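Local coordinates for putative aminooxidase (Propionibacterium acnes, PDB 2BA9), which is a fatty acid isomerase that produces conjugated linoleic acid, probably from polyunsaturated fatty acids with its bound flavin-adenine dinucleotide, at residues E290-S295 with M311-R316. Numbering follows the deposited sequence.
Sequences EYPTIS and MVYYHR
H315 holds CG anti to its backbone N (chi1 -177°), and the imidazole beyond it lies over the backbone of T293 and I294, while S295 turns OG beside its own N (chi1 -66°), where it meets the start of the same histidine. The hydroxyl accepts the backbone N-H in a nearly straight bond, S295 OG to H315 N 2.8 Å. The imidazole lies with one face on the loop: I294 N sits 3.6 Å above the plane over the ring centre, and T293 C is offset toward the rim. The ring of Y291 meets the imidazole obliquely, its CE2 3.4 Å from H315 NE2 and the two planes at 56°. The hydroxyl of Y291 goes on to W317 O and receives a hydrogen bond from a water that also accepts from R316 N, so the tyrosine is tied to the backbone at R316 and W317. In the mixed sheet that accompanies the FAD-binding Rossmann-type domain, strand 295-297 runs antiparallel to strand 310-315, and Y313 pairs through its backbone with G296; here the S295 hydroxyl, not a main-chain carbonyl, takes the H315 N-H where the loop from strand 277-288 enters the sheet. Two residues earlier in the strand, the ring of Y313 reaches the loop, with CE1 4.0 Å from P292 CG. A second water joins this tyrosine to the loop, accepting from Y313 OH at 2.6 Å and donating to I294 O. Y314 presents its ring edge to S295 OG, which lies 3.7 Å from Y314 CD1, and its own OH lies in the guanidinium plane of R316 and accepts from NH1, while the same guanidinium group also reaches R55 O and W201 O.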
ATOM      1  N   GLU A 290     -16.885 -23.535 -10.853  1.00 31.31           N
ATOM      2  CA  GLU A 290     -17.801 -22.425 -11.131  1.00 30.90           C
ATOM      3  C   GLU A 290     -16.995 -21.121 -11.158  1.00 29.97           C
ATOM      4  O   GLU A 290     -16.948 -20.366 -10.178  1.00 29.66           O
ATOM      5  CB  GLU A 290     -18.969 -22.372 -10.127  1.00 31.20           C
ATOM      6  CG  GLU A 290     -20.219 -23.179 -10.494  1.00 33.40           C
ATOM      7  CD  GLU A 290     -19.937 -24.538 -11.151  1.00 36.27           C
ATOM      8  OE1 GLU A 290     -19.869 -24.588 -12.404  1.00 39.42           O
ATOM      9  OE2 GLU A 290     -19.813 -25.555 -10.427  1.00 37.23           O
ATOM     10  N   TYR A 291     -16.353 -20.884 -12.299  1.00 28.84           N
ATOM     11  CA  TYR A 291     -15.517 -19.703 -12.509  1.00 28.58           C
ATOM     12  C   TYR A 291     -16.365 -18.424 -12.576  1.00 28.21           C
ATOM     13  O   TYR A 291     -17.319 -18.353 -13.345  1.00 28.64           O
ATOM     14  CB  TYR A 291     -14.740 -19.871 -13.814  1.00 28.38           C
ATOM     15  CG  TYR A 291     -13.476 -19.044 -13.946  1.00 28.85           C
ATOM     16  CD1 TYR A 291     -12.429 -19.180 -13.039  1.00 27.96           C
ATOM     17  CD2 TYR A 291     -13.298 -18.171 -15.032  1.00 29.31           C
ATOM     18  CE1 TYR A 291     -11.259 -18.445 -13.181  1.00 28.08           C
ATOM     19  CE2 TYR A 291     -12.122 -17.435 -15.179  1.00 27.77           C
ATOM     20  CZ  TYR A 291     -11.116 -17.572 -14.246  1.00 27.93           C
ATOM     21  OH  TYR A 291      -9.947 -16.861 -14.392  1.00 30.08           O
ATOM     22  N   PRO A 292     -16.040 -17.410 -11.763  1.00 28.03           N
ATOM     23  CA  PRO A 292     -16.742 -16.142 -11.955  1.00 27.63           C
ATOM     24  C   PRO A 292     -16.518 -15.565 -13.345  1.00 27.74           C
ATOM     25  O   PRO A 292     -15.515 -15.876 -13.987  1.00 27.00           O
ATOM     26  CB  PRO A 292     -16.159 -15.226 -10.875  1.00 28.01           C
ATOM     27  CG  PRO A 292     -15.030 -15.968 -10.243  1.00 27.99           C
ATOM     28  CD  PRO A 292     -15.119 -17.396 -10.612  1.00 27.86           C
ATOM     29  N   THR A 293     -17.471 -14.758 -13.806  1.00 27.36           N
ATOM     30  CA  THR A 293     -17.362 -14.055 -15.081  1.00 27.20           C
ATOM     31  C   THR A 293     -17.006 -12.585 -14.850  1.00 26.72           C
ATOM     32  O   THR A 293     -16.905 -11.806 -15.793  1.00 26.82           O
ATOM     33  CB  THR A 293     -18.670 -14.172 -15.902  1.00 27.17           C
ATOM     34  OG1 THR A 293     -19.807 -14.026 -15.050  1.00 28.08           O
ATOM     35  CG2 THR A 293     -18.771 -15.534 -16.576  1.00 27.84           C
ATOM     36  N   ILE A 294     -16.804 -12.227 -13.582  1.00 26.20           N
ATOM     37  CA  ILE A 294     -16.548 -10.856 -13.158  1.00 25.66           C
ATOM     38  C   ILE A 294     -16.002 -10.877 -11.712  1.00 25.31           C
ATOM     39  O   ILE A 294     -16.227 -11.849 -10.990  1.00 25.47           O
ATOM     40  CB  ILE A 294     -17.848 -10.020 -13.247  1.00 25.73           C
ATOM     41  CG1 ILE A 294     -17.535  -8.524 -13.191  1.00 26.61           C
ATOM     42  CG2 ILE A 294     -18.856 -10.439 -12.149  1.00 24.24           C
ATOM     43  CD1 ILE A 294     -18.738  -7.658 -13.597  1.00 27.05           C
ATOM     44  N   SER A 295     -15.266  -9.838 -11.309  1.00 24.94           N
ATOM     45  CA  SER A 295     -14.787  -9.724  -9.910  1.00 24.71           C
ATOM     46  C   SER A 295     -15.958  -9.360  -8.985  1.00 24.73           C
ATOM     47  O   SER A 295     -16.966  -8.842  -9.426  1.00 25.09           O
ATOM     48  CB  SER A 295     -13.661  -8.686  -9.776  1.00 24.21           C
ATOM     49  OG  SER A 295     -12.485  -9.091 -10.462  1.00 23.81           O
ATOM     50  N   MET A 311     -13.661 -10.024   1.541  1.00 23.50           N
ATOM     51  CA  MET A 311     -14.246  -8.729   1.218  1.00 23.76           C
ATOM     52  C   MET A 311     -14.331  -8.466  -0.287  1.00 23.35           C
ATOM     53  O   MET A 311     -15.099  -7.629  -0.730  1.00 23.00           O
ATOM     54  CB  MET A 311     -13.430  -7.624   1.870  1.00 24.00           C
ATOM     55  CG  MET A 311     -13.236  -7.821   3.359  1.00 24.02           C
ATOM     56  SD  MET A 311     -12.343  -6.434   4.066  1.00 26.77           S
ATOM     57  CE  MET A 311     -10.675  -6.802   3.534  1.00 26.57           C
ATOM     58  N   VAL A 312     -13.525  -9.188  -1.053  1.00 23.56           N
ATOM     59  CA  VAL A 312     -13.444  -9.010  -2.489  1.00 23.58           C
ATOM     60  C   VAL A 312     -12.660 -10.173  -3.064  1.00 23.68           C
ATOM     61  O   VAL A 312     -11.838 -10.788  -2.375  1.00 23.05           O
ATOM     62  CB  VAL A 312     -12.766  -7.669  -2.878  1.00 23.74           C
ATOM     63  CG1 VAL A 312     -11.376  -7.575  -2.273  1.00 24.42           C
ATOM     64  CG2 VAL A 312     -12.703  -7.501  -4.408  1.00 24.42           C
ATOM     65  N   TYR A 313     -12.958 -10.509  -4.317  1.00 24.07           N
ATOM     66  CA  TYR A 313     -12.142 -11.468  -5.054  1.00 23.88           C
ATOM     67  C   TYR A 313     -11.897 -10.945  -6.448  1.00 23.76           C
ATOM     68  O   TYR A 313     -12.707 -10.202  -6.986  1.00 23.38           O
ATOM     69  CB  TYR A 313     -12.760 -12.868  -5.066  1.00 24.00           C
ATOM     70  CG  TYR A 313     -14.159 -12.961  -5.612  1.00 23.35           C
ATOM     71  CD1 TYR A 313     -14.400 -13.024  -6.984  1.00 22.76           C
ATOM     72  CD2 TYR A 313     -15.251 -13.013  -4.755  1.00 22.86           C
ATOM     73  CE1 TYR A 313     -15.691 -13.118  -7.473  1.00 22.17           C
ATOM     74  CE2 TYR A 313     -16.536 -13.104  -5.234  1.00 23.27           C
ATOM     75  CZ  TYR A 313     -16.762 -13.163  -6.594  1.00 22.75           C
ATOM     76  OH  TYR A 313     -18.071 -13.257  -7.064  1.00 22.74           O
ATOM     77  N   TYR A 314     -10.764 -11.344  -7.010  1.00 24.03           N
ATOM     78  CA  TYR A 314     -10.279 -10.833  -8.283  1.00 24.37           C
ATOM     79  C   TYR A 314     -10.357 -11.852  -9.424  1.00 24.60           C
ATOM     80  O   TYR A 314      -9.701 -12.898  -9.380  1.00 24.76           O
ATOM     81  CB  TYR A 314      -8.841 -10.359  -8.077  1.00 24.48           C
ATOM     82  CG  TYR A 314      -8.112  -9.837  -9.291  1.00 24.11           C
ATOM     83  CD1 TYR A 314      -8.763  -9.120 -10.284  1.00 23.20           C
ATOM     84  CD2 TYR A 314      -6.751 -10.034  -9.411  1.00 24.48           C
ATOM     85  CE1 TYR A 314      -8.069  -8.641 -11.390  1.00 24.11           C
ATOM     86  CE2 TYR A 314      -6.055  -9.566 -10.485  1.00 25.94           C
ATOM     87  CZ  TYR A 314      -6.711  -8.872 -11.481  1.00 25.08           C
ATOM     88  OH  TYR A 314      -5.987  -8.399 -12.536  1.00 23.54           O
ATOM     89  N   HIS A 315     -11.173 -11.515 -10.427  1.00 24.77           N
ATOM     90  CA  HIS A 315     -11.293 -12.222 -11.706  1.00 24.55           C
ATOM     91  C   HIS A 315     -10.345 -11.596 -12.744  1.00 24.59           C
ATOM     92  O   HIS A 315     -10.601 -10.512 -13.246  1.00 24.09           O
ATOM     93  CB  HIS A 315     -12.762 -12.124 -12.184  1.00 24.58           C
ATOM     94  CG  HIS A 315     -13.073 -12.866 -13.456  1.00 23.69           C
ATOM     95  ND1 HIS A 315     -13.318 -12.222 -14.650  1.00 25.56           N
ATOM     96  CD2 HIS A 315     -13.235 -14.188 -13.705  1.00 24.28           C
ATOM     97  CE1 HIS A 315     -13.598 -13.115 -15.586  1.00 25.48           C
ATOM     98  NE2 HIS A 315     -13.553 -14.318 -15.040  1.00 23.60           N
ATOM     99  N   ARG A 316      -9.265 -12.290 -13.084  1.00 24.92           N
ATOM    100  CA  ARG A 316      -8.168 -11.679 -13.873  1.00 25.08           C
ATOM    101  C   ARG A 316      -8.142 -12.096 -15.348  1.00 25.37           C
ATOM    102  O   ARG A 316      -8.146 -11.241 -16.252  1.00 24.59           O
ATOM    103  CB  ARG A 316      -6.813 -11.999 -13.222  1.00 25.01           C
ATOM    104  CG  ARG A 316      -5.576 -11.472 -13.978  1.00 25.14           C
ATOM    105  CD  ARG A 316      -4.378 -11.400 -13.035  1.00 23.87           C
ATOM    106  NE  ARG A 316      -3.088 -11.124 -13.672  1.00 23.06           N
ATOM    107  CZ  ARG A 316      -2.616  -9.911 -13.959  1.00 23.36           C
ATOM    108  NH1 ARG A 316      -3.338  -8.819 -13.733  1.00 23.56           N
ATOM    109  NH2 ARG A 316      -1.410  -9.779 -14.497  1.00 22.70           N
TER
HETATM  110  O   HOH W   1      -8.365 -15.090 -13.387  1.00 17.74           O
HETATM  111  O   HOH W   2     -18.363 -12.819  -9.614  1.00 29.02           O
HETATM  112  O   HOH W   3     -12.046  -7.698 -12.913  1.00 19.20           O